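Long-range contacts in oxidoreductase, Gfo/Idh/MocA family (Vibrio cholerae, PDB 1XEA), which probably binds NAD(P) in an N-terminal Rossmann domain and, as a Gfo/Idh/MocA family member, is expected to act as an oxidoreductase: residues Ile88-Asp93 with Gln115-Gly120; Ala155-Ile160 with Glu194-Arg199; Ser239-Lys244 with Val254-Trp259. All blocks are in the same frame, centred on the assembly; numbering follows the deposited sequence.

Interaction 1 of 3, residues Ile88-Asp93 with Gln115-Gly120; sequences IPTFVD and QPLYVG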
loop_
_atom_site.group_PDB
_atom_site.type_symbol
_atom_site.label_atom_id
_atom_site.label_comp_id
_atom_site.label_asym_id
_atom_site.label_seq_id
_atom_site.Cartn_x
_atom_site.Cartn_y
_atom_site.Cartn_z
ATOM N N ILE A 88 45.990 15.204 10.120
ATOM C CA ILE A 88 44.926 15.730 9.279
ATOM C C ILE A 88 43.619 14.973 9.513
ATOM O O ILE A 88 43.601 13.743 9.499
ATOM C CB ILE A 88 45.326 15.620 7.799
ATOM C CG1 ILE A 88 46.659 16.337 7.590
ATOM C CG2 ILE A 88 44.255 16.218 6.910
ATOM C CD1 ILE A 88 47.224 16.180 6.204
ATOM N N PRO A 89 42.511 15.698 9.755
ATOM C CA PRO A 89 41.222 15.033 9.979
ATOM C C PRO A 89 40.995 14.031 8.846
ATOM O O PRO A 89 41.012 14.398 7.672
ATOM C CB PRO A 89 40.235 16.192 9.933
ATOM C CG PRO A 89 41.039 17.323 10.506
ATOM C CD PRO A 89 42.364 17.164 9.810
ATOM N N THR A 90 40.795 12.769 9.193
ATOM C CA THR A 90 40.593 11.752 8.167
ATOM C C THR A 90 39.189 11.146 8.148
ATOM O O THR A 90 38.594 10.871 9.190
ATOM C CB THR A 90 41.624 10.595 8.317
ATOM O OG1 THR A 90 42.945 11.117 8.160
ATOM C CG2 THR A 90 41.395 9.508 7.275
ATOM N N PHE A 91 38.681 10.924 6.941
ATOM C CA PHE A 91 37.374 10.327 6.743
ATOM C C PHE A 91 37.581 9.053 5.948
ATOM O O PHE A 91 38.350 9.036 4.986
ATOM C CB PHE A 91 36.479 11.274 5.957
ATOM C CG PHE A 91 35.179 10.664 5.536
ATOM C CD1 PHE A 91 34.075 10.702 6.373
ATOM C CD2 PHE A 91 35.059 10.044 4.298
ATOM C CE1 PHE A 91 32.860 10.134 5.985
ATOM C CE2 PHE A 91 33.850 9.473 3.899
ATOM C CZ PHE A 91 32.749 9.518 4.745
ATOM N N VAL A 92 36.903 7.989 6.361
ATOM C CA VAL A 92 37.011 6.711 5.673
ATOM C C VAL A 92 35.633 6.101 5.544
ATOM O O VAL A 92 34.887 6.027 6.513
ATOM C CB VAL A 92 37.922 5.716 6.435
ATOM C CG1 VAL A 92 37.981 4.389 5.690
ATOM C CG2 VAL A 92 39.322 6.296 6.571
ATOM N N ASP A 93 35.293 5.664 4.339
ATOM C CA ASP A 93 33.996 5.060 4.102
ATOM C C ASP A 93 33.969 3.664 4.706
ATOM O O ASP A 93 34.918 2.900 4.556
ATOM C CB ASP A 93 33.712 5.005 2.600
ATOM C CG ASP A 93 32.324 4.487 2.292
ATOM O OD1 ASP A 93 31.354 4.966 2.934
ATOM O OD2 ASP A 93 32.193 3.615 1.396
ATOM N N GLN A 115 43.797 13.800 16.183
ATOM C CA GLN A 115 43.072 14.065 14.958
ATOM C C GLN A 115 41.755 13.304 14.955
ATOM O O GLN A 115 41.605 12.293 15.639
ATOM C CB GLN A 115 43.917 13.685 13.748
ATOM C CG GLN A 115 45.035 14.660 13.499
ATOM C CD GLN A 115 44.518 16.074 13.365
ATOM O OE1 GLN A 115 43.566 16.327 12.628
ATOM N NE2 GLN A 115 45.140 17.004 14.074
ATOM N N PRO A 116 40.764 13.806 14.209
ATOM C CA PRO A 116 39.463 13.151 14.136
ATOM C C PRO A 116 39.449 12.154 12.986
ATOM O O PRO A 116 39.930 12.446 11.888
ATOM C CB PRO A 116 38.522 14.317 13.899
ATOM C CG PRO A 116 39.322 15.150 12.961
ATOM C CD PRO A 116 40.698 15.146 13.600
ATOM N N LEU A 117 38.908 10.976 13.267
ATOM C CA LEU A 117 38.783 9.905 12.296
ATOM C C LEU A 117 37.294 9.581 12.205
ATOM O O LEU A 117 36.717 8.976 13.106
ATOM C CB LEU A 117 39.562 8.680 12.765
ATOM C CG LEU A 117 39.427 7.414 11.918
ATOM C CD1 LEU A 117 39.940 7.657 10.500
ATOM C CD2 LEU A 117 40.213 6.298 12.583
ATOM N N TYR A 118 36.684 9.998 11.105
ATOM C CA TYR A 118 35.261 9.797 10.874
ATOM C C TYR A 118 34.979 8.596 9.975
ATOM O O TYR A 118 35.587 8.458 8.912
ATOM C CB TYR A 118 34.699 11.048 10.215
ATOM C CG TYR A 118 33.216 11.225 10.349
ATOM C CD1 TYR A 118 32.680 11.912 11.440
ATOM C CD2 TYR A 118 32.346 10.745 9.369
ATOM C CE1 TYR A 118 31.319 12.127 11.553
ATOM C CE2 TYR A 118 30.979 10.953 9.471
ATOM C CZ TYR A 118 30.469 11.648 10.567
ATOM O OH TYR A 118 29.117 11.873 10.672
ATOM N N VAL A 119 34.049 7.740 10.389
ATOM C CA VAL A 119 33.682 6.572 9.590
ATOM C C VAL A 119 32.359 6.855 8.867
ATOM O O VAL A 119 31.426 7.402 9.454
ATOM C CB VAL A 119 33.523 5.308 10.466
ATOM C CG1 VAL A 119 33.168 4.128 9.591
ATOM C CG2 VAL A 119 34.815 5.027 11.231
ATOM N N GLY A 120 32.285 6.468 7.597
ATOM C CA GLY A 120 31.093 6.713 6.808
ATOM C C GLY A 120 29.920 5.767 6.962
ATOM O O GLY A 120 29.818 4.770 6.251
#

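Interaction 2 of 3, residues Ala155-Ile160 with Glu194-Arg199; sequences ALPGDI and EGLLAR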
loop_
_atom_site.group_PDB
_atom_site.type_symbol
_atom_site.label_atom_id
_atom_site.label_comp_id
_atom_site.label_asym_id
_atom_site.label_seq_id
_atom_site.Cartn_x
_atom_site.Cartn_y
_atom_site.Cartn_z
ATOM N N ALA A 155 19.057 -13.218 -4.299
ATOM C CA ALA A 155 20.090 -14.093 -4.843
ATOM C C ALA A 155 21.496 -13.481 -4.867
ATOM O O ALA A 155 22.061 -13.251 -5.937
ATOM C CB ALA A 155 19.687 -14.517 -6.246
ATOM N N LEU A 156 22.067 -13.230 -3.694
ATOM C CA LEU A 156 23.398 -12.654 -3.629
ATOM C C LEU A 156 24.151 -13.087 -2.380
ATOM O O LEU A 156 24.553 -12.260 -1.557
ATOM C CB LEU A 156 23.319 -11.130 -3.671
ATOM C CG LEU A 156 24.614 -10.386 -4.022
ATOM C CD1 LEU A 156 24.918 -10.577 -5.501
ATOM C CD2 LEU A 156 24.450 -8.909 -3.721
ATOM N N PRO A 157 24.345 -14.400 -2.216
ATOM C CA PRO A 157 25.063 -14.912 -1.050
ATOM C C PRO A 157 26.537 -14.578 -1.212
ATOM O O PRO A 157 26.945 -14.127 -2.281
ATOM C CB PRO A 157 24.776 -16.406 -1.108
ATOM C CG PRO A 157 24.701 -16.665 -2.576
ATOM C CD PRO A 157 23.902 -15.498 -3.094
ATOM N N GLY A 158 27.329 -14.796 -0.164
ATOM C CA GLY A 158 28.749 -14.490 -0.236
ATOM C C GLY A 158 29.518 -15.032 0.953
ATOM O O GLY A 158 28.940 -15.674 1.825
ATOM N N ASP A 159 30.819 -14.767 0.997
ATOM C CA ASP A 159 31.653 -15.252 2.090
ATOM C C ASP A 159 31.443 -14.439 3.358
ATOM O O ASP A 159 31.288 -13.219 3.317
ATOM C CB ASP A 159 33.121 -15.169 1.709
ATOM C CG ASP A 159 33.607 -13.749 1.663
ATOM O OD1 ASP A 159 33.049 -12.979 0.841
ATOM O OD2 ASP A 159 34.526 -13.398 2.448
ATOM N N ILE A 160 31.481 -15.130 4.488
ATOM C CA ILE A 160 31.303 -14.514 5.789
ATOM C C ILE A 160 31.908 -13.129 5.901
ATOM O O ILE A 160 31.202 -12.166 6.180
ATOM C CB ILE A 160 31.902 -15.389 6.875
ATOM C CG1 ILE A 160 31.288 -16.788 6.774
ATOM C CG2 ILE A 160 31.658 -14.762 8.241
ATOM C CD1 ILE A 160 31.871 -17.777 7.735
ATOM N N GLU A 194 24.824 -23.468 0.086
ATOM C CA GLU A 194 25.960 -24.023 -0.632
ATOM C C GLU A 194 27.147 -23.767 0.286
ATOM O O GLU A 194 27.182 -24.256 1.413
ATOM C CB GLU A 194 26.174 -23.320 -1.977
ATOM C CG GLU A 194 26.329 -24.285 -3.136
ATOM C CD GLU A 194 24.993 -24.728 -3.700
ATOM O OE1 GLU A 194 24.397 -23.951 -4.473
ATOM O OE2 GLU A 194 24.527 -25.840 -3.371
ATOM N N GLY A 195 28.099 -22.964 -0.173
ATOM C CA GLY A 195 29.257 -22.678 0.652
ATOM C C GLY A 195 29.366 -21.236 1.100
ATOM O O GLY A 195 30.411 -20.811 1.594
ATOM N N LEU A 196 28.282 -20.480 0.953
ATOM C CA LEU A 196 28.288 -19.072 1.345
ATOM C C LEU A 196 27.276 -18.717 2.442
ATOM O O LEU A 196 26.470 -19.545 2.863
ATOM C CB LEU A 196 28.029 -18.214 0.111
ATOM C CG LEU A 196 28.956 -18.546 -1.053
ATOM C CD1 LEU A 196 28.525 -17.771 -2.273
ATOM C CD2 LEU A 196 30.392 -18.237 -0.676
ATOM N N LEU A 197 27.339 -17.473 2.903
ATOM C CA LEU A 197 26.426 -17.005 3.925
ATOM C C LEU A 197 25.222 -16.445 3.183
ATOM O O LEU A 197 25.369 -15.559 2.336
ATOM C CB LEU A 197 27.062 -15.899 4.765
ATOM C CG LEU A 197 26.684 -15.881 6.252
ATOM C CD1 LEU A 197 27.060 -14.537 6.829
ATOM C CD2 LEU A 197 25.207 -16.153 6.446
ATOM N N ALA A 198 24.040 -16.979 3.491
ATOM C CA ALA A 198 22.799 -16.550 2.856
ATOM C C ALA A 198 22.110 -15.481 3.706
ATOM O O ALA A 198 21.848 -14.383 3.217
ATOM C CB ALA A 198 21.873 -17.751 2.642
ATOM N N ARG A 199 21.824 -15.793 4.970
ATOM C CA ARG A 199 21.189 -14.818 5.854
ATOM C C ARG A 199 21.812 -14.823 7.246
ATOM O O ARG A 199 22.212 -15.870 7.753
ATOM C CB ARG A 199 19.690 -15.075 5.991
ATOM C CG ARG A 199 19.397 -16.218 6.898
ATOM C CD ARG A 199 18.031 -16.157 7.509
ATOM N NE ARG A 199 17.912 -17.270 8.442
ATOM C CZ ARG A 199 18.515 -17.319 9.628
ATOM N NH1 ARG A 199 19.271 -16.314 10.042
ATOM N NH2 ARG A 199 18.396 -18.393 10.395
#

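Interaction 3 of 3, residues Ser239-Lys244 with Val254-Trp259; sequences SFTQGK and VALKDW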
loop_
_atom_site.group_PDB
_atom_site.type_symbol
_atom_site.label_atom_id
_atom_site.label_comp_id
_atom_site.label_asym_id
_atom_site.label_seq_id
_atom_site.Cartn_x
_atom_site.Cartn_y
_atom_site.Cartn_z
ATOM N N SER A 239 11.224 2.162 3.002
ATOM C CA SER A 239 12.255 2.791 2.194
ATOM C C SER A 239 12.775 4.006 2.962
ATOM O O SER A 239 12.451 4.196 4.137
ATOM C CB SER A 239 11.700 3.239 0.838
ATOM O OG SER A 239 10.913 4.406 0.946
ATOM N N PHE A 240 13.578 4.830 2.301
ATOM C CA PHE A 240 14.097 6.013 2.941
ATOM C C PHE A 240 13.173 7.206 2.719
ATOM O O PHE A 240 13.388 8.259 3.295
ATOM C CB PHE A 240 15.503 6.322 2.413
ATOM C CG PHE A 240 16.513 5.257 2.724
ATOM C CD1 PHE A 240 17.186 4.602 1.697
ATOM C CD2 PHE A 240 16.750 4.864 4.047
ATOM C CE1 PHE A 240 18.078 3.568 1.985
ATOM C CE2 PHE A 240 17.643 3.826 4.347
ATOM C CZ PHE A 240 18.308 3.171 3.314
ATOM N N THR A 241 12.124 7.049 1.919
ATOM C CA THR A 241 11.250 8.189 1.652
ATOM C C THR A 241 9.845 8.039 2.190
ATOM O O THR A 241 9.160 9.026 2.433
ATOM C CB THR A 241 11.150 8.467 0.139
ATOM O OG1 THR A 241 10.349 7.455 -0.486
ATOM C CG2 THR A 241 12.526 8.463 -0.476
ATOM N N GLN A 242 9.420 6.797 2.365
ATOM C CA GLN A 242 8.087 6.508 2.850
ATOM C C GLN A 242 8.064 5.606 4.061
ATOM O O GLN A 242 8.951 4.762 4.250
ATOM C CB GLN A 242 7.291 5.838 1.752
ATOM C CG GLN A 242 6.662 6.793 0.797
ATOM C CD GLN A 242 5.778 6.065 -0.182
ATOM O OE1 GLN A 242 4.930 6.678 -0.856
ATOM N NE2 GLN A 242 5.968 4.737 -0.275
ATOM N N GLY A 243 7.018 5.777 4.863
ATOM C CA GLY A 243 6.849 4.959 6.040
ATOM C C GLY A 243 5.471 5.148 6.623
ATOM O O GLY A 243 4.765 6.098 6.284
ATOM N N LYS A 244 5.070 4.237 7.494
ATOM C CA LYS A 244 3.780 4.381 8.118
ATOM C C LYS A 244 3.948 4.457 9.626
ATOM O O LYS A 244 4.842 3.834 10.191
ATOM C CB LYS A 244 2.842 3.242 7.708
ATOM C CG LYS A 244 3.495 1.891 7.578
ATOM C CD LYS A 244 2.522 0.821 7.079
ATOM C CE LYS A 244 2.148 1.005 5.612
ATOM N NZ LYS A 244 1.598 -0.255 5.000
ATOM N N VAL A 254 3.879 8.669 6.751
ATOM C CA VAL A 254 4.921 9.652 7.052
ATOM C C VAL A 254 5.891 9.585 5.880
ATOM O O VAL A 254 6.416 8.514 5.565
ATOM C CB VAL A 254 5.730 9.343 8.353
ATOM C CG1 VAL A 254 4.906 9.630 9.589
ATOM C CG2 VAL A 254 6.212 7.909 8.343
ATOM N N ALA A 255 6.135 10.714 5.227
ATOM C CA ALA A 255 7.045 10.697 4.086
ATOM C C ALA A 255 8.019 11.859 4.033
ATOM O O ALA A 255 7.862 12.866 4.717
ATOM C CB ALA A 255 6.250 10.629 2.781
ATOM N N LEU A 256 9.029 11.693 3.195
ATOM C CA LEU A 256 10.057 12.688 3.012
ATOM C C LEU A 256 9.497 13.801 2.134
ATOM O O LEU A 256 8.738 13.532 1.206
ATOM C CB LEU A 256 11.250 12.034 2.333
ATOM C CG LEU A 256 12.527 12.847 2.189
ATOM C CD1 LEU A 256 13.053 13.277 3.573
ATOM C CD2 LEU A 256 13.546 11.988 1.489
ATOM N N LYS A 257 9.859 15.045 2.438
ATOM C CA LYS A 257 9.397 16.188 1.662
ATOM C C LYS A 257 9.717 15.962 0.186
ATOM O O LYS A 257 10.707 15.312 -0.150
ATOM C CB LYS A 257 10.093 17.460 2.143
ATOM C CG LYS A 257 9.158 18.608 2.440
ATOM C CD LYS A 257 9.890 19.745 3.137
ATOM C CE LYS A 257 8.907 20.705 3.810
ATOM N NZ LYS A 257 9.569 21.858 4.488
ATOM N N ASP A 258 8.884 16.502 -0.695
ATOM C CA ASP A 258 9.099 16.347 -2.122
ATOM C C ASP A 258 10.281 17.198 -2.584
ATOM O O ASP A 258 10.652 18.177 -1.936
ATOM C CB ASP A 258 7.826 16.735 -2.881
ATOM C CG ASP A 258 7.875 16.346 -4.351
ATOM O OD1 ASP A 258 8.624 15.421 -4.701
ATOM O OD2 ASP A 258 7.152 16.952 -5.161
ATOM N N TRP A 259 10.858 16.810 -3.718
ATOM C CA TRP A 259 12.012 17.476 -4.327
ATOM C C TRP A 259 13.270 17.359 -3.491
ATOM O O TRP A 259 14.184 18.176 -3.598
ATOM C CB TRP A 259 11.736 18.948 -4.623
ATOM C CG TRP A 259 10.909 19.141 -5.839
ATOM C CD1 TRP A 259 9.556 19.056 -5.923
ATOM C CD2 TRP A 259 11.381 19.404 -7.166
ATOM N NE1 TRP A 259 9.149 19.247 -7.216
ATOM C CE2 TRP A 259 10.244 19.461 -8.002
ATOM C CE3 TRP A 259 12.647 19.595 -7.727
ATOM C CZ2 TRP A 259 10.338 19.700 -9.380
ATOM C CZ3 TRP A 259 12.737 19.833 -9.103
ATOM C CH2 TRP A 259 11.583 19.882 -9.910
#

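Interaction 1 of 3, residues Ile88-Asp93 with Gln115-Gly120
Two neighbouring parallel strands of a Rossmann domain, 90-93 and 117-120, are joined here as the ends of a beta-alpha-beta unit whose helix, 100-112, carries the chain back between them. Their short axes come within 4.6 Å and diverge by 21°, the modest twist of a parallel sheet. Four backbone bonds zip the pair in the staggered parallel pattern. Thr90 N donates to Pro116 O at 2.8 Å, nearly along the C=O axis; Tyr118 N answers to Thr90 O, Val92 N points almost straight at Tyr118 O (2.9 Å, 164° at the hydrogen), and Gly120 N closes the series on Val92 O.

On one face Phe91 and Tyr118 run side by side, each CG anti to its backbone N, so the rings meet rim to rim with planes 22° apart; Tyr118 CD2 lies at the edge of the Phe91 ring, 3.5 Å from Phe91 CD1. Helix 268-281 covers this face, and Tyr118 OH is hydrogen-bonded to Asp274 OD2 of that helix. Thr90, Val92 and Leu117 occupy the other face, where Leu117 CD1 reaches Thr90 CG2 (4.0 Å) and Val92 CG2; helix 76-85 packs against Thr90 and Val92. Before the strands begin, Pro89 and Pro116 lie alongside each other, and Gln115, bent at chi2, sets OE1 against Pro89 CD at 3.2 Å. Strand 90-93 also bonds to strand 66-69, whereas 117-120 is outermost within the chain: the edge of the five-stranded parallel sheet of an NAD-binding Rossmann fold.

Interaction 2 of 3, residues Ala155-Ile160 with Glu194-Arg199
A single antiparallel bridge, rather than a strand pairing, ties the loop between strand 146-152 and helix 160-175 to the start of strand 196-206. Gly158 and Leu197 form the hydrogen-bonded pair. Leu197 N donates to Gly158 O at 2.6 Å, nearly linear at 170° and in the carbonyl plane, whereas Gly158 N reaches Leu197 O at 3.3 Å from above the plane of that carbonyl. With both its N and its O engaged, the glycine is gripped through its backbone in a nearly fully extended conformation.

Leu196 carries much of the side-chain contact. Its CG stands anti to the carbonyl carbon (chi1 -52°), which spreads the branch along the loop: CB approaches Gly158 O, Leu196 CD1 lies 3.8 Å from Gly158 N, and Leu196 CD2 lies 3.7 Å from Gly158 C. Pro157 crosses this side chain obliquely, its CB 3.9 Å from Leu196 CB.

The strand belongs to the mixed sheet that follows the Rossmann domain in the chain, and its first residues are irregular: Ala198 and Arg199 both face His191 of strand 186-193, a classic beta bulge. Leu197, just before the bulge, keeps its N and O on the loop while its side chain also touches Met192.

Beyond the bridge the loop turns into helix 160-175. Asp159 occupies the N-cap position; its side chain caps a backbone N just past the segment, and OD1 is also hydrogen-bonded to Thr162 OG1. Ile160, in the first turn, brings its CA to 4.4 Å from Leu197 CD1 and packs its side chain on Cys303, Ile306 and Thr307 of helix 286-311.

Interaction 3 of 3, residues Ser239-Lys244 with Val254-Trp259
Ser239 opens an ST turn and ST motif that leads into the beta hairpin of strands 242-247 and 250-255, at one edge of the large mixed sheet. Its OG accepts from two successive backbone groups, Thr241 N at 3.1 Å and Gln242 N at 3.2 Å, folding the chain tightly just ahead of the strand. Phe240 directs its ring away from the hairpin partner, onto Arg123, Ile126 and Lys266 of the same chain.

Thr241 then makes the first link across: its carbonyl oxygen accepts a hydrogen bond from Leu256 N at 2.8 Å, in the carbonyl plane. Its side chain crosses that of Leu256 at about a right angle, Thr241 CG2 meeting Leu256 CD2 at 4.2 Å; Leu256 has CG anti to the backbone N. Gln242 faces Ala255 as a non-hydrogen-bonded antiparallel pair, with Gln242 CG over against Ala255 CB. Gln242 also packs on Gln242 of the third subunit, so this edge of the sheet lies at a subunit contact.

Gly243 pairs with Val254 in hydrogen-bonded register. The bond from Gly243 N to Val254 O is weak, bent to 122° at the hydrogen, while Val254 N donates almost straight to Gly243 O, at 2.8 Å and 175°. Lys244 leads onward, its backbone N lying 3.9 Å from Val254 CG2, the methyl held in the crowded position between the backbone N and the carbonyl carbon.

The three contacts follow one another in series along the chain, each closing before the next opens, and none touches another. Interaction 1 lies in the parallel sheet of the Rossmann domain. Interactions 2 and 3 both reach the eight-stranded mixed sheet, yet their centres are about 31 Å apart: one involves strand 196-206, next to the outermost strand 186-193, and the other the hairpin that ends in outermost strand 250-255. Both lie across the chain's centre from interaction 1, with centres about 31 and 30 Å from it. They sample the two-part architecture of Gfo/Idh/MocA oxidoreductases, a nucleotide-binding domain joined to a domain built on the large mixed sheet that here also meets neighbouring subunits.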